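Local coordinates for protein serine racemase (Enterococcus faecalis, PDB 4ECL) that belongs to the alanine racemase family, here as the cytoplasmic part of VanTG, with a TIM-barrel domain followed by a mainly beta C-terminal domain, at residues A92-C96 with Q116-I120. Residues are numbered along the deposited sequence; the frame is centred on the assembly and turned at random.
Sequences AKELC and QGYDI
Ala92 and Lys93 of helix 92-97 pack against Tyr118 in the loop that leads from helix 107-114 into strand 120-127, on the outside of the TIM barrel. Strands 80-83, 101-104 and 120-127 are parallel neighbours in the barrel sheet, so the contact joins the helix that follows the first of them to the approach to the third.

The main fit is a flat ring laid on the helix surface. Lys93 CA sits 3.9 Å from the centroid of the Tyr118 ring and 8° off the ring normal, a CH-pi contact over the middle of one face. With CG anti to the backbone N (chi1 177°), the Lys93 chain runs out past the hydroxyl end of the ring, where CD comes within 3.7 Å of Tyr118 OH. A water in the ring plane links Lys93 NZ to that hydroxyl, though both bonds are weak.

The methyl of Ala92 is the principal bump on the helix side. It enters a hollow formed by Gln116 and Tyr118 of the loop and Ile120 at the start of strand 120-127, with CB 3.6 Å from Gln116 CB and 3.9 Å from both Tyr118 CD2 and Ile120 CD1. Deeper in, Ile120 returns the fit: its CG1 branch, anti to the carbonyl carbon (chi1 -67°), carries CD1 into the notch between Ala92 and Leu95. Leu113 of helix 107-114 touches Ala92, Leu95 and Ile120, so the apolar layer continues into that helix.

The polar ends of Gln116 and Asp119 have partners outside the contact: Gln116 NE2 hydrogen-bonds Leu112 O, and Asp119 OD1 hydrogen-bonds His151 ND1. At the far end of the helical turn, Cys96 SG approaches Asp119 O to 3.3 Å.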
ATOM      1  N   ALA A  92     -23.527 -10.621  12.471  1.00 33.93           N
ATOM      2  CA  ALA A  92     -24.777 -10.764  11.730  1.00 38.39           C
ATOM      3  C   ALA A  92     -25.743  -9.626  12.031  1.00 42.03           C
ATOM      4  O   ALA A  92     -26.592  -9.291  11.208  1.00 37.56           O
ATOM      5  CB  ALA A  92     -25.432 -12.099  12.029  1.00 40.08           C
ATOM      6  N   LYS A  93     -25.611  -9.044  13.220  1.00 45.35           N
ATOM      7  CA  LYS A  93     -26.451  -7.927  13.623  1.00 45.27           C
ATOM      8  C   LYS A  93     -26.169  -6.690  12.764  1.00 43.81           C
ATOM      9  O   LYS A  93     -27.085  -5.966  12.374  1.00 42.53           O
ATOM     10  CB  LYS A  93     -26.234  -7.623  15.103  1.00 50.17           C
ATOM     11  CG  LYS A  93     -27.015  -6.434  15.613  1.00 58.40           C
ATOM     12  CD  LYS A  93     -26.851  -6.279  17.114  1.00 67.51           C
ATOM     13  CE  LYS A  93     -27.341  -4.914  17.578  1.00 75.35           C
ATOM     14  NZ  LYS A  93     -28.711  -4.604  17.076  1.00 77.51           N
ATOM     15  N   GLU A  94     -24.897  -6.460  12.465  1.00 41.79           N
ATOM     16  CA  GLU A  94     -24.502  -5.333  11.628  1.00 43.81           C
ATOM     17  C   GLU A  94     -24.938  -5.535  10.182  1.00 40.13           C
ATOM     18  O   GLU A  94     -25.319  -4.578   9.507  1.00 45.29           O
ATOM     19  CB  GLU A  94     -22.989  -5.116  11.694  1.00 42.25           C
ATOM     20  CG  GLU A  94     -22.500  -4.603  13.031  1.00 41.50           C
ATOM     21  CD  GLU A  94     -20.987  -4.599  13.130  1.00 45.84           C
ATOM     22  OE1 GLU A  94     -20.416  -5.664  13.450  1.00 48.60           O
ATOM     23  OE2 GLU A  94     -20.368  -3.537  12.891  1.00 42.34           O
ATOM     24  N   LEU A  95     -24.871  -6.779   9.711  1.00 31.52           N
ATOM     25  CA  LEU A  95     -25.337  -7.108   8.371  1.00 30.28           C
ATOM     26  C   LEU A  95     -26.801  -6.740   8.257  1.00 31.61           C
ATOM     27  O   LEU A  95     -27.246  -6.194   7.238  1.00 32.90           O
ATOM     28  CB  LEU A  95     -25.182  -8.602   8.100  1.00 34.53           C
ATOM     29  CG  LEU A  95     -23.775  -9.086   7.779  1.00 31.94           C
ATOM     30  CD1 LEU A  95     -23.726 -10.598   7.677  1.00 28.08           C
ATOM     31  CD2 LEU A  95     -23.330  -8.449   6.482  1.00 26.70           C
ATOM     32  N   CYS A  96     -27.547  -7.042   9.316  1.00 33.29           N
ATOM     33  CA  CYS A  96     -28.981  -6.811   9.327  1.00 38.83           C
ATOM     34  C   CYS A  96     -29.289  -5.320   9.399  1.00 45.45           C
ATOM     35  O   CYS A  96     -30.100  -4.812   8.616  1.00 43.28           O
ATOM     36  CB  CYS A  96     -29.636  -7.541  10.500  1.00 37.22           C
ATOM     37  SG  CYS A  96     -31.436  -7.448  10.499  1.00 47.72           S
ATOM     38  N   GLN A 116     -27.526 -17.264  13.816  1.00 44.33           N
ATOM     39  CA  GLN A 116     -27.391 -16.020  14.567  1.00 38.03           C
ATOM     40  C   GLN A 116     -28.758 -15.372  14.810  1.00 38.50           C
ATOM     41  O   GLN A 116     -28.910 -14.539  15.703  1.00 39.84           O
ATOM     42  CB  GLN A 116     -26.428 -15.065  13.869  1.00 40.48           C
ATOM     43  CG  GLN A 116     -25.081 -15.694  13.554  1.00 40.36           C
ATOM     44  CD  GLN A 116     -24.448 -16.346  14.770  1.00 44.41           C
ATOM     45  OE1 GLN A 116     -24.241 -15.697  15.796  1.00 47.04           O
ATOM     46  NE2 GLN A 116     -24.135 -17.636  14.662  1.00 36.55           N
ATOM     47  N   GLY A 117     -29.753 -15.773  14.022  1.00 41.42           N
ATOM     48  CA  GLY A 117     -31.126 -15.345  14.231  1.00 43.49           C
ATOM     49  C   GLY A 117     -31.522 -14.028  13.585  1.00 45.41           C
ATOM     50  O   GLY A 117     -32.652 -13.561  13.762  1.00 44.26           O
ATOM     51  N   TYR A 118     -30.604 -13.423  12.837  1.00 43.68           N
ATOM     52  CA  TYR A 118     -30.886 -12.155  12.163  1.00 41.57           C
ATOM     53  C   TYR A 118     -31.315 -12.341  10.707  1.00 43.36           C
ATOM     54  O   TYR A 118     -30.740 -13.148   9.973  1.00 45.14           O
ATOM     55  CB  TYR A 118     -29.678 -11.221  12.250  1.00 38.73           C
ATOM     56  CG  TYR A 118     -29.405 -10.752  13.656  1.00 41.85           C
ATOM     57  CD1 TYR A 118     -30.209  -9.793  14.250  1.00 45.79           C
ATOM     58  CD2 TYR A 118     -28.355 -11.276  14.396  1.00 41.33           C
ATOM     59  CE1 TYR A 118     -29.974  -9.362  15.541  1.00 46.12           C
ATOM     60  CE2 TYR A 118     -28.111 -10.852  15.694  1.00 42.40           C
ATOM     61  CZ  TYR A 118     -28.927  -9.896  16.257  1.00 43.64           C
ATOM     62  OH  TYR A 118     -28.700  -9.462  17.538  1.00 45.51           O
ATOM     63  N   ASP A 119     -32.340 -11.598  10.302  1.00 41.58           N
ATOM     64  CA  ASP A 119     -32.801 -11.613   8.918  1.00 42.15           C
ATOM     65  C   ASP A 119     -31.806 -10.896   8.002  1.00 36.43           C
ATOM     66  O   ASP A 119     -31.571  -9.700   8.135  1.00 36.52           O
ATOM     67  CB  ASP A 119     -34.194 -10.989   8.814  1.00 51.22           C
ATOM     68  CG  ASP A 119     -35.279 -11.886   9.399  1.00 62.25           C
ATOM     69  OD1 ASP A 119     -35.073 -13.120   9.451  1.00 59.48           O
ATOM     70  OD2 ASP A 119     -36.336 -11.356   9.803  1.00 68.76           O
ATOM     71  N   ILE A 120     -31.230 -11.651   7.074  1.00 35.22           N
ATOM     72  CA  ILE A 120     -30.108 -11.198   6.265  1.00 35.19           C
ATOM     73  C   ILE A 120     -30.342 -11.520   4.791  1.00 38.09           C
ATOM     74  O   ILE A 120     -30.770 -12.629   4.458  1.00 38.60           O
ATOM     75  CB  ILE A 120     -28.829 -11.914   6.708  1.00 36.27           C
ATOM     76  CG1 ILE A 120     -28.433 -11.472   8.114  1.00 39.95           C
ATOM     77  CG2 ILE A 120     -27.692 -11.653   5.742  1.00 35.16           C
ATOM     78  CD1 ILE A 120     -27.099 -12.003   8.542  1.00 39.10           C
TER
HETATM   79  O   HOH W   1     -30.652  -7.024  18.662  1.00 49.58           O